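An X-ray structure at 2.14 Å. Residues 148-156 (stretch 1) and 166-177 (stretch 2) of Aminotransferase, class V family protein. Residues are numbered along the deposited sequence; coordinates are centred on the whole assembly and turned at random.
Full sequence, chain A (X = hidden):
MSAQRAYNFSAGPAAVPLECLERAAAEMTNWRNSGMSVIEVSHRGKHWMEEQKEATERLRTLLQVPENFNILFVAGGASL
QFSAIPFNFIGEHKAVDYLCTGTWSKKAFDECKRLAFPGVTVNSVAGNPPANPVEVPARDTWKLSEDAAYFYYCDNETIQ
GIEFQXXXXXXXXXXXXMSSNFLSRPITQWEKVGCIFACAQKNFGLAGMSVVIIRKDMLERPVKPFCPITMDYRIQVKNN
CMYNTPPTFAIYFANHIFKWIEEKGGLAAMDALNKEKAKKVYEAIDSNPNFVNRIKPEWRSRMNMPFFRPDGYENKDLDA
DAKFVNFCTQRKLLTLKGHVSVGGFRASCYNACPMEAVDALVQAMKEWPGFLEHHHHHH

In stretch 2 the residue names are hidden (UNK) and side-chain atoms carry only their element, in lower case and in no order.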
# COMPACT_ATOMS: atom_id res chain seq x y z
N ALA A 148 -13.99 11.00 26.68
CA ALA A 148 -12.97 10.61 25.71
C ALA A 148 -13.37 9.36 24.93
O ALA A 148 -13.74 8.35 25.51
CB ALA A 148 -11.63 10.41 26.39
N ALA A 149 -13.29 9.44 23.60
CA ALA A 149 -13.62 8.33 22.72
C ALA A 149 -12.58 7.21 22.82
O ALA A 149 -12.90 6.02 22.64
CB ALA A 149 -13.73 8.81 21.27
N TYR A 150 -11.34 7.61 23.08
CA TYR A 150 -10.23 6.68 23.24
C TYR A 150 -9.03 7.38 23.87
O TYR A 150 -9.01 8.61 24.01
CB TYR A 150 -9.86 6.06 21.87
CG TYR A 150 -9.57 7.05 20.75
CD1 TYR A 150 -10.48 7.24 19.71
CD2 TYR A 150 -8.36 7.75 20.69
CE1 TYR A 150 -10.21 8.13 18.67
CE2 TYR A 150 -8.08 8.64 19.67
CZ TYR A 150 -9.00 8.82 18.65
OH TYR A 150 -8.72 9.70 17.64
N PHE A 151 -8.05 6.56 24.25
CA PHE A 151 -6.76 7.00 24.75
C PHE A 151 -5.73 6.47 23.75
O PHE A 151 -5.50 5.26 23.68
CB PHE A 151 -6.50 6.44 26.14
CG PHE A 151 -5.19 6.88 26.75
CD1 PHE A 151 -5.15 7.96 27.62
CD2 PHE A 151 -4.01 6.20 26.47
CE1 PHE A 151 -3.95 8.36 28.20
CE2 PHE A 151 -2.81 6.59 27.02
CZ PHE A 151 -2.78 7.68 27.90
N TYR A 152 -5.13 7.37 22.97
CA TYR A 152 -4.17 6.99 21.93
C TYR A 152 -2.76 7.11 22.46
O TYR A 152 -2.43 8.10 23.13
CB TYR A 152 -4.34 7.88 20.70
CG TYR A 152 -3.40 7.52 19.57
CD1 TYR A 152 -2.05 7.91 19.59
CD2 TYR A 152 -3.85 6.80 18.47
CE1 TYR A 152 -1.19 7.57 18.57
CE2 TYR A 152 -2.99 6.47 17.43
CZ TYR A 152 -1.67 6.86 17.49
OH TYR A 152 -0.83 6.53 16.48
N TYR A 153 -1.92 6.13 22.15
CA TYR A 153 -0.48 6.20 22.48
C TYR A 153 0.37 5.27 21.64
O TYR A 153 -0.13 4.35 21.01
CB TYR A 153 -0.24 5.91 23.97
CG TYR A 153 -0.10 4.45 24.36
CD1 TYR A 153 -1.22 3.64 24.50
CD2 TYR A 153 1.15 3.89 24.62
CE1 TYR A 153 -1.10 2.30 24.87
CE2 TYR A 153 1.27 2.57 25.01
CZ TYR A 153 0.14 1.77 25.13
OH TYR A 153 0.28 0.46 25.51
N CYS A 154 1.67 5.54 21.66
CA CYS A 154 2.66 4.77 20.91
C CYS A 154 3.41 3.85 21.87
O CYS A 154 4.10 4.31 22.79
CB CYS A 154 3.65 5.70 20.22
SG CYS A 154 4.78 4.83 19.14
N ASP A 155 3.26 2.55 21.66
CA ASP A 155 3.86 1.58 22.57
C ASP A 155 5.39 1.61 22.51
O ASP A 155 6.04 1.39 23.53
CB ASP A 155 3.34 0.17 22.28
CG ASP A 155 3.45 -0.75 23.47
OD1 ASP A 155 3.00 -0.36 24.57
OD2 ASP A 155 3.98 -1.86 23.32
N ASN A 156 5.96 1.89 21.34
CA ASN A 156 7.41 1.99 21.18
C ASN A 156 7.81 3.17 20.29
O ASN A 156 7.57 3.15 19.08
CB ASN A 156 7.99 0.68 20.64
CG ASN A 156 9.50 0.72 20.53
OD1 ASN A 156 10.21 0.71 21.54
ND2 ASN A 156 10.00 0.85 19.31
N UNK A 166 4.14 -2.28 30.09
CA UNK A 166 2.76 -2.76 30.17
C UNK A 166 1.80 -1.67 29.68
O UNK A 166 2.18 -0.50 29.63
c UNK A 166 2.36 -2.01 32.60
o UNK A 166 1.76 -2.41 34.89
c UNK A 166 2.42 -3.17 31.61
c UNK A 166 2.65 -2.44 34.03
n UNK A 166 3.89 -2.82 34.30
N UNK A 167 0.58 -2.05 29.32
CA UNK A 167 -0.41 -1.07 28.85
C UNK A 167 -0.76 -0.09 29.98
O UNK A 167 -0.80 -0.48 31.14
c UNK A 167 -1.71 -1.74 28.37
c UNK A 167 -1.40 -4.17 24.82
c UNK A 167 -1.57 -2.59 27.12
c UNK A 167 -0.41 -2.59 26.33
c UNK A 167 -2.56 -4.17 25.58
c UNK A 167 -0.33 -3.38 25.20
c UNK A 167 -2.64 -3.38 26.72
N UNK A 168 -1.01 1.20 29.64
CA UNK A 168 -1.51 2.13 30.64
C UNK A 168 -2.88 1.73 31.20
O UNK A 168 -3.63 0.98 30.55
c UNK A 168 -0.79 1.86 28.34
c UNK A 168 -0.75 3.31 28.70
c UNK A 168 -1.64 3.45 29.87
N UNK A 169 -3.17 2.21 32.41
CA UNK A 169 -4.46 2.04 33.05
C UNK A 169 -5.24 3.35 32.94
O UNK A 169 -4.94 4.33 33.63
c UNK A 169 -5.55 1.31 35.24
o UNK A 169 -5.56 1.40 36.49
o UNK A 169 -6.54 0.92 34.57
c UNK A 169 -4.25 1.65 34.52
N UNK A 170 -6.22 3.38 32.04
CA UNK A 170 -7.07 4.55 31.83
C UNK A 170 -8.50 4.11 31.53
O UNK A 170 -8.71 2.98 31.08
c UNK A 170 -5.20 6.05 31.02
c UNK A 170 -6.52 4.72 29.35
c UNK A 170 -6.56 5.46 30.68
N UNK A 171 -9.49 4.99 31.79
CA UNK A 171 -10.88 4.56 31.55
C UNK A 171 -11.19 4.24 30.09
O UNK A 171 -11.71 3.16 29.80
c UNK A 171 -9.44 6.29 32.48
c UNK A 171 -11.70 5.76 32.05
c UNK A 171 -10.82 6.40 33.07
N UNK A 172 -10.83 5.15 29.17
CA UNK A 172 -11.18 4.97 27.76
C UNK A 172 -10.42 3.79 27.13
O UNK A 172 -9.34 3.41 27.63
c UNK A 172 -10.92 6.25 26.98
N UNK A 173 -10.98 3.19 26.06
CA UNK A 173 -10.26 2.11 25.38
C UNK A 173 -8.98 2.59 24.70
O UNK A 173 -8.91 3.72 24.21
c UNK A 173 -11.28 1.60 24.34
c UNK A 173 -12.36 3.34 25.57
c UNK A 173 -12.32 2.65 24.24
N UNK A 174 -7.96 1.74 24.70
CA UNK A 174 -6.64 2.08 24.18
C UNK A 174 -6.61 1.94 22.68
O UNK A 174 -7.13 0.95 22.12
c UNK A 174 -4.57 0.03 26.77
c UNK A 174 -4.76 2.53 26.76
c UNK A 174 -5.39 1.23 26.31
c UNK A 174 -5.57 1.18 24.79
N UNK A 175 -5.99 2.91 22.02
CA UNK A 175 -5.63 2.78 20.61
C UNK A 175 -4.11 2.91 20.55
O UNK A 175 -3.57 3.97 20.89
c UNK A 175 -6.32 3.84 19.73
c UNK A 175 -5.80 3.72 18.30
c UNK A 175 -8.66 4.45 18.84
c UNK A 175 -7.84 3.63 19.80
N UNK A 176 -3.45 1.84 20.11
CA UNK A 176 -2.02 1.69 20.31
C UNK A 176 -1.27 1.57 18.97
O UNK A 176 -1.55 0.67 18.16
c UNK A 176 -2.33 -0.69 23.42
c UNK A 176 -0.25 0.52 21.66
c UNK A 176 -1.69 0.46 21.20
c UNK A 176 -2.67 0.37 22.39
N UNK A 177 -0.33 2.48 18.75
CA UNK A 177 0.61 2.34 17.61
C UNK A 177 1.74 1.43 18.05
O UNK A 177 2.60 1.82 18.85
o UNK A 177 2.29 2.53 15.37
c UNK A 177 1.15 3.71 17.17
c UNK A 177 2.07 3.62 15.94
o UNK A 177 2.58 4.68 15.54
O HOH W 1 1.75 7.19 16.82
O HOH W 2 5.43 1.37 17.99

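Position 166 carries three carbons in a row, the third bearing one oxygen and one nitrogen. This is an amide, and its length makes it Gln 166; it points away from stretch 1 and stays exposed, where a polar chain is at ease.

At 167 one carbon leads to a ring of six carbons with no oxygen, one of them 3.2 Å from Tyr 153 OH. This is Phe 167, and that atom is CD1; CA-to-CB points sideways, yet the long flat side chain brings its end to stretch 1.

Three carbons at 168 close a ring onto the backbone nitrogen and lie over one face of Tyr 153, which identifies Pro 168. The compact ring sets CG 4.0 Å from the centroid of the Tyr 153 ring in a CH-pi contact.

Position 169 has two carbons, the second with two oxygens: a short carboxylate, Asp 169. It is exposed and out of reach of stretch 1, so its charge can stay in solvent.

At 170 one carbon carries two more, and these methyls lie against the Phe 151 ring. This is Val 170, whose CG1 sits 4.1 Å from the centroid of the Phe 151 ring, over one face. A branch so close to the backbone brings both methyls to the ring.

Position 171 again shows three carbons closed onto the nitrogen, without contact to stretch 1: Pro 171. Its ring restricts phi (-63°) in an exposed loop.

A single carbon at 172 points toward stretch 1, 3.8 Å from Ala 148 O. It is the CB of Ala 172, a small group suited to a close backbone approach.

At 173 a ring closed onto nitrogen rests near Ala 149 O: Pro 173. It needs no N-H toward stretch 1, because the hydrogen bond across, from Phe 151 N to Pro 173 O (3.0 Å), uses only its carbonyl.

Four carbons at 174, forked at the second, pack against Phe 151 and Tyr 153. This is Leu 174, a branched apolar chain whose CD2 lies 3.8 Å from Phe 151 CD2.

At 175 four carbons fork at the first; the two-carbon arm ends over the Tyr 150 ring and the short arm meets Tyr 152. This is Ile 175, with CD1 3.6 Å from the Tyr 150 ring centroid.

The same fork at 176 covers the Tyr 153 face opposite Pro 168, giving Ile 176; its CG2 lies 4.0 Å from the Tyr 153 ring centroid.

Finally, 177 has two carbons, the second with two oxygens, and shares water 1 with Tyr 152 OH: Asp 177. The water donates to its OD2, so the carboxylate has a polar partner although buried.

The contact works as a parallel pair of strands. Ile 175 N donates to Phe 151 O (2.9 Å), and the ladder continues through Tyr 153 to Asp 155. Side chains alternate between faces, and the preceding loop extends the apolar packing around Phe 151 and Tyr 153.

Stretch 2 (166-177) QFPDVPAPLIID
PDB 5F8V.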